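Local coordinates for hypothetical protein XCC0632 (Xanthomonas campestris pv. campestris, PDB 2IQI) that is of unknown function but is probably the auxiliary lipoprotein component of an ABC-type transport system, at residues Pro37-Ile48 with Val59-Thr70. Numbering follows the deposited sequence.
Sequences PSAARIIDSPRI and VYHGAGWAQPAT
Ile48 and Trp65 carry the apolar half of this contact, a worked example of how a long loop is fixed to a strand and a helix start by a buried isoleucine laid on a tryptophan and two backbone hydrogen bonds. The CG1 of Ile48 sits over one face of the indole, 3.6 Å from the centroid of the five-membered ring and 13° off its normal, a CH-pi contact. With CG1 beside its own backbone N, the other branch, CG2, is left to meet the edge of the Tyr60 ring, 3.6 Å from CD2, while CD1 lies against the Gly64 backbone and the indole, with Ala63 CB a little farther off. Beyond the segments, Phe162 of helix 155-185 touches Ile48 and stands edge-to-face with Trp65. At the helix start, Thr70 CG2 packs on Ala39 CB, 3.8 Å away, and Thr70 CB on Pro37 CB.

Backbone hydrogen bonds hold the same region. The Trp65 N donates to Pro46 O in the carbonyl plane, almost straight at 174°, and the Tyr60 N donates to Ile48 O at 3.0 Å. A water lying in the indole plane accepts from Trp65 NE1 and donates to Arg47 O. Within 37-48, Ser45 OG accepts from Arg47 N, closing an ST turn that spans Pro46.

Polar side chains meet at Thr70. A CG anti to the backbone N (chi1 -158°) swings the Asp44 carboxylate across to the hydroxyl, but OD1 and OG1 are modelled too close together for the details of their hydrogen bond to be trusted.

The chemistry thus divides: Asp44 is placed to tie Thr70, in the first turn of helix 69-82, to the loop, whereas a backbone bond positions Trp65 and the Ile48 branch and the water bear on its indole.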
loop_
_atom_site.group_PDB
_atom_site.type_symbol
_atom_site.label_atom_id
_atom_site.label_comp_id
_atom_site.label_asym_id
_atom_site.label_seq_id
_atom_site.Cartn_x
_atom_site.Cartn_y
_atom_site.Cartn_z
ATOM N N PRO A 37 2.172 8.533 3.076
ATOM C CA PRO A 37 3.064 7.444 3.495
ATOM C C PRO A 37 4.473 7.949 3.606
ATOM O O PRO A 37 4.867 8.869 2.876
ATOM C CB PRO A 37 2.960 6.453 2.349
ATOM C CG PRO A 37 1.604 6.741 1.751
ATOM C CD PRO A 37 1.501 8.220 1.804
ATOM N N SER A 38 5.227 7.387 4.529
ATOM C CA SER A 38 6.608 7.797 4.693
ATOM C C SER A 38 7.500 6.639 4.252
ATOM O O SER A 38 7.033 5.476 4.248
ATOM C CB SER A 38 6.889 8.267 6.127
ATOM O OG SER A 38 6.638 7.245 7.058
ATOM N N ALA A 39 8.747 6.955 3.861
ATOM C CA ALA A 39 9.654 5.977 3.266
ATOM C C ALA A 39 11.032 6.534 2.959
ATOM O O ALA A 39 11.181 7.710 2.706
ATOM C CB ALA A 39 9.044 5.414 1.979
ATOM N N ALA A 40 12.039 5.668 2.919
ATOM C CA ALA A 40 13.350 6.061 2.405
ATOM C C ALA A 40 13.259 6.544 0.957
ATOM O O ALA A 40 12.417 6.052 0.173
ATOM C CB ALA A 40 14.298 4.941 2.518
ATOM N N ARG A 41 14.120 7.509 0.610
ATOM C CA ARG A 41 14.159 8.102 -0.737
ATOM C C ARG A 41 14.201 7.096 -1.880
ATOM O O ARG A 41 13.659 7.341 -2.947
ATOM C CB ARG A 41 15.314 9.089 -0.870
ATOM C CG ARG A 41 14.834 10.514 -0.949
ATOM C CD ARG A 41 15.959 11.495 -0.685
ATOM N NE ARG A 41 15.383 12.741 -0.170
ATOM C CZ ARG A 41 15.967 13.939 -0.211
ATOM N NH1 ARG A 41 17.176 14.084 -0.756
ATOM N NH2 ARG A 41 15.330 14.998 0.291
ATOM N N ILE A 42 14.854 5.969 -1.630
ATOM C CA ILE A 42 14.974 4.897 -2.588
ATOM C C ILE A 42 13.599 4.248 -2.959
ATOM O O ILE A 42 13.397 3.813 -4.099
ATOM C CB ILE A 42 16.036 3.886 -2.082
ATOM C CG1 ILE A 42 16.530 2.960 -3.200
ATOM C CG2 ILE A 42 15.543 3.101 -0.838
ATOM C CD1 ILE A 42 17.965 2.420 -2.955
ATOM N N ILE A 43 12.666 4.205 -2.003
ATOM C CA ILE A 43 11.327 3.666 -2.236
ATOM C C ILE A 43 10.463 4.754 -2.850
ATOM O O ILE A 43 9.628 4.516 -3.727
ATOM C CB ILE A 43 10.661 3.270 -0.908
ATOM C CG1 ILE A 43 11.291 2.002 -0.328
ATOM C CG2 ILE A 43 9.150 3.094 -1.080
ATOM C CD1 ILE A 43 10.618 1.567 0.961
ATOM N N ASP A 44 10.684 5.961 -2.358
ATOM C CA ASP A 44 9.884 7.115 -2.694
ATOM C C ASP A 44 10.400 7.792 -3.954
ATOM O O ASP A 44 10.457 9.025 -4.025
ATOM C CB ASP A 44 9.968 8.089 -1.523
ATOM C CG ASP A 44 8.831 9.054 -1.490
ATOM O OD1 ASP A 44 7.808 8.796 -2.169
ATOM O OD2 ASP A 44 8.983 10.075 -0.789
ATOM N N SER A 45 10.829 6.991 -4.926
ATOM C CA SER A 45 11.231 7.501 -6.202
ATOM C C SER A 45 10.260 6.914 -7.241
ATOM O O SER A 45 9.482 6.003 -6.928
ATOM C CB SER A 45 12.665 7.084 -6.479
ATOM O OG SER A 45 12.701 5.846 -7.177
ATOM N N PRO A 46 10.229 7.473 -8.462
ATOM C CA PRO A 46 9.531 6.720 -9.503
ATOM C C PRO A 46 10.313 5.484 -10.024
ATOM O O PRO A 46 9.842 4.768 -10.937
ATOM C CB PRO A 46 9.289 7.773 -10.602
ATOM C CG PRO A 46 10.387 8.750 -10.429
ATOM C CD PRO A 46 10.684 8.792 -8.940
ATOM N N ARG A 47 11.484 5.223 -9.447
ATOM C CA ARG A 47 12.277 4.108 -9.947
ATOM C C ARG A 47 11.803 2.824 -9.326
ATOM O O ARG A 47 11.129 2.832 -8.296
ATOM C CB ARG A 47 13.748 4.315 -9.673
ATOM C CG ARG A 47 14.389 5.332 -10.552
ATOM C CD ARG A 47 15.719 5.570 -9.949
ATOM N NE ARG A 47 16.214 6.915 -10.206
ATOM C CZ ARG A 47 17.348 7.385 -9.690
ATOM N NH1 ARG A 47 18.085 6.600 -8.891
ATOM N NH2 ARG A 47 17.757 8.622 -9.975
ATOM N N ILE A 48 12.135 1.719 -9.977
ATOM C CA ILE A 48 11.629 0.418 -9.570
ATOM C C ILE A 48 12.750 -0.362 -8.965
ATOM O O ILE A 48 13.700 -0.727 -9.645
ATOM C CB ILE A 48 11.016 -0.363 -10.737
ATOM C CG1 ILE A 48 9.985 0.499 -11.464
ATOM C CG2 ILE A 48 10.420 -1.670 -10.201
ATOM C CD1 ILE A 48 9.239 -0.167 -12.561
ATOM N N VAL A 59 18.182 -0.905 -9.553
ATOM C CA VAL A 59 16.916 -0.390 -10.123
ATOM C C VAL A 59 16.783 -0.966 -11.507
ATOM O O VAL A 59 17.789 -1.181 -12.153
ATOM C CB VAL A 59 16.820 1.171 -10.170
ATOM C CG1 VAL A 59 16.572 1.756 -8.765
ATOM C CG2 VAL A 59 18.057 1.814 -10.838
ATOM N N TYR A 60 15.583 -1.282 -11.973
ATOM C CA TYR A 60 15.497 -1.769 -13.351
ATOM C C TYR A 60 15.922 -0.614 -14.255
ATOM O O TYR A 60 15.504 0.530 -14.042
ATOM C CB TYR A 60 14.093 -2.248 -13.716
ATOM C CG TYR A 60 13.726 -3.582 -13.120
ATOM C CD1 TYR A 60 14.300 -4.763 -13.589
ATOM C CD2 TYR A 60 12.797 -3.668 -12.093
ATOM C CE1 TYR A 60 13.945 -6.002 -13.032
ATOM C CE2 TYR A 60 12.444 -4.886 -11.540
ATOM C CZ TYR A 60 13.014 -6.045 -12.000
ATOM O OH TYR A 60 12.658 -7.238 -11.436
ATOM N N HIS A 61 16.778 -0.876 -15.232
ATOM C CA HIS A 61 17.096 0.204 -16.159
ATOM C C HIS A 61 16.057 0.323 -17.277
ATOM O O HIS A 61 15.524 -0.676 -17.750
ATOM C CB HIS A 61 18.557 0.149 -16.632
ATOM C CG HIS A 61 19.523 0.649 -15.596
ATOM N ND1 HIS A 61 20.157 -0.189 -14.694
ATOM C CD2 HIS A 61 19.916 1.910 -15.274
ATOM C CE1 HIS A 61 20.923 0.529 -13.886
ATOM N NE2 HIS A 61 20.790 1.805 -14.213
ATOM N N GLY A 62 15.716 1.554 -17.631
ATOM C CA GLY A 62 14.740 1.783 -18.701
ATOM C C GLY A 62 13.306 1.399 -18.365
ATOM O O GLY A 62 12.476 1.155 -19.262
ATOM N N ALA A 63 13.021 1.338 -17.066
ATOM C CA ALA A 63 11.672 1.157 -16.553
ATOM C C ALA A 63 11.464 2.112 -15.375
ATOM O O ALA A 63 12.400 2.376 -14.621
ATOM C CB ALA A 63 11.467 -0.273 -16.135
ATOM N N GLY A 64 10.256 2.649 -15.229
ATOM C CA GLY A 64 9.916 3.429 -14.035
ATOM C C GLY A 64 8.423 3.430 -13.795
ATOM O O GLY A 64 7.653 2.951 -14.637
ATOM N N TRP A 65 8.025 3.997 -12.658
ATOM C CA TRP A 65 6.616 4.156 -12.252
ATOM C C TRP A 65 6.029 5.553 -12.641
ATOM O O TRP A 65 6.701 6.564 -12.465
ATOM C CB TRP A 65 6.524 4.053 -10.733
ATOM C CG TRP A 65 6.882 2.760 -10.063
ATOM C CD1 TRP A 65 7.774 2.601 -9.042
ATOM C CD2 TRP A 65 6.344 1.461 -10.327
ATOM N NE1 TRP A 65 7.831 1.283 -8.659
ATOM C CE2 TRP A 65 6.966 0.561 -9.437
ATOM C CE3 TRP A 65 5.417 0.961 -11.249
ATOM C CZ2 TRP A 65 6.689 -0.801 -9.440
ATOM C CZ3 TRP A 65 5.129 -0.389 -11.239
ATOM C CH2 TRP A 65 5.764 -1.254 -10.340
ATOM N N ALA A 66 4.779 5.610 -13.114
ATOM C CA ALA A 66 4.069 6.879 -13.350
ATOM C C ALA A 66 4.074 7.863 -12.159
ATOM O O ALA A 66 4.138 9.085 -12.333
ATOM C CB ALA A 66 2.636 6.597 -13.757
ATOM N N GLN A 67 3.968 7.325 -10.947
ATOM C CA GLN A 67 4.008 8.117 -9.720
ATOM C C GLN A 67 5.092 7.490 -8.873
ATOM O O GLN A 67 5.365 6.323 -9.060
ATOM C CB GLN A 67 2.711 7.947 -8.927
ATOM C CG GLN A 67 1.544 8.695 -9.404
ATOM C CD GLN A 67 0.276 8.227 -8.729
ATOM O OE1 GLN A 67 -0.120 7.065 -8.858
ATOM N NE2 GLN A 67 -0.383 9.136 -8.019
ATOM N N PRO A 68 5.648 8.233 -7.886
ATOM C CA PRO A 68 6.453 7.547 -6.878
ATOM C C PRO A 68 5.613 6.547 -6.099
ATOM O O PRO A 68 4.384 6.674 -6.035
ATOM C CB PRO A 68 6.901 8.673 -5.957
ATOM C CG PRO A 68 6.662 9.928 -6.707
ATOM C CD PRO A 68 5.543 9.686 -7.632
ATOM N N ALA A 69 6.283 5.562 -5.507
ATOM C CA ALA A 69 5.635 4.375 -4.963
ATOM C C ALA A 69 4.720 4.682 -3.781
ATOM O O ALA A 69 3.616 4.148 -3.687
ATOM C CB ALA A 69 6.656 3.345 -4.605
ATOM N N THR A 70 5.160 5.570 -2.909
ATOM C CA THR A 70 4.311 6.108 -1.846
ATOM C C THR A 70 3.065 6.783 -2.377
ATOM O O THR A 70 2.026 6.674 -1.758
ATOM C CB THR A 70 5.068 7.140 -1.002
ATOM O OG1 THR A 70 5.490 8.201 -1.854
ATOM C CG2 THR A 70 6.313 6.514 -0.426
HETATM O O HOH W 1 10.024 0.344 -6.590
#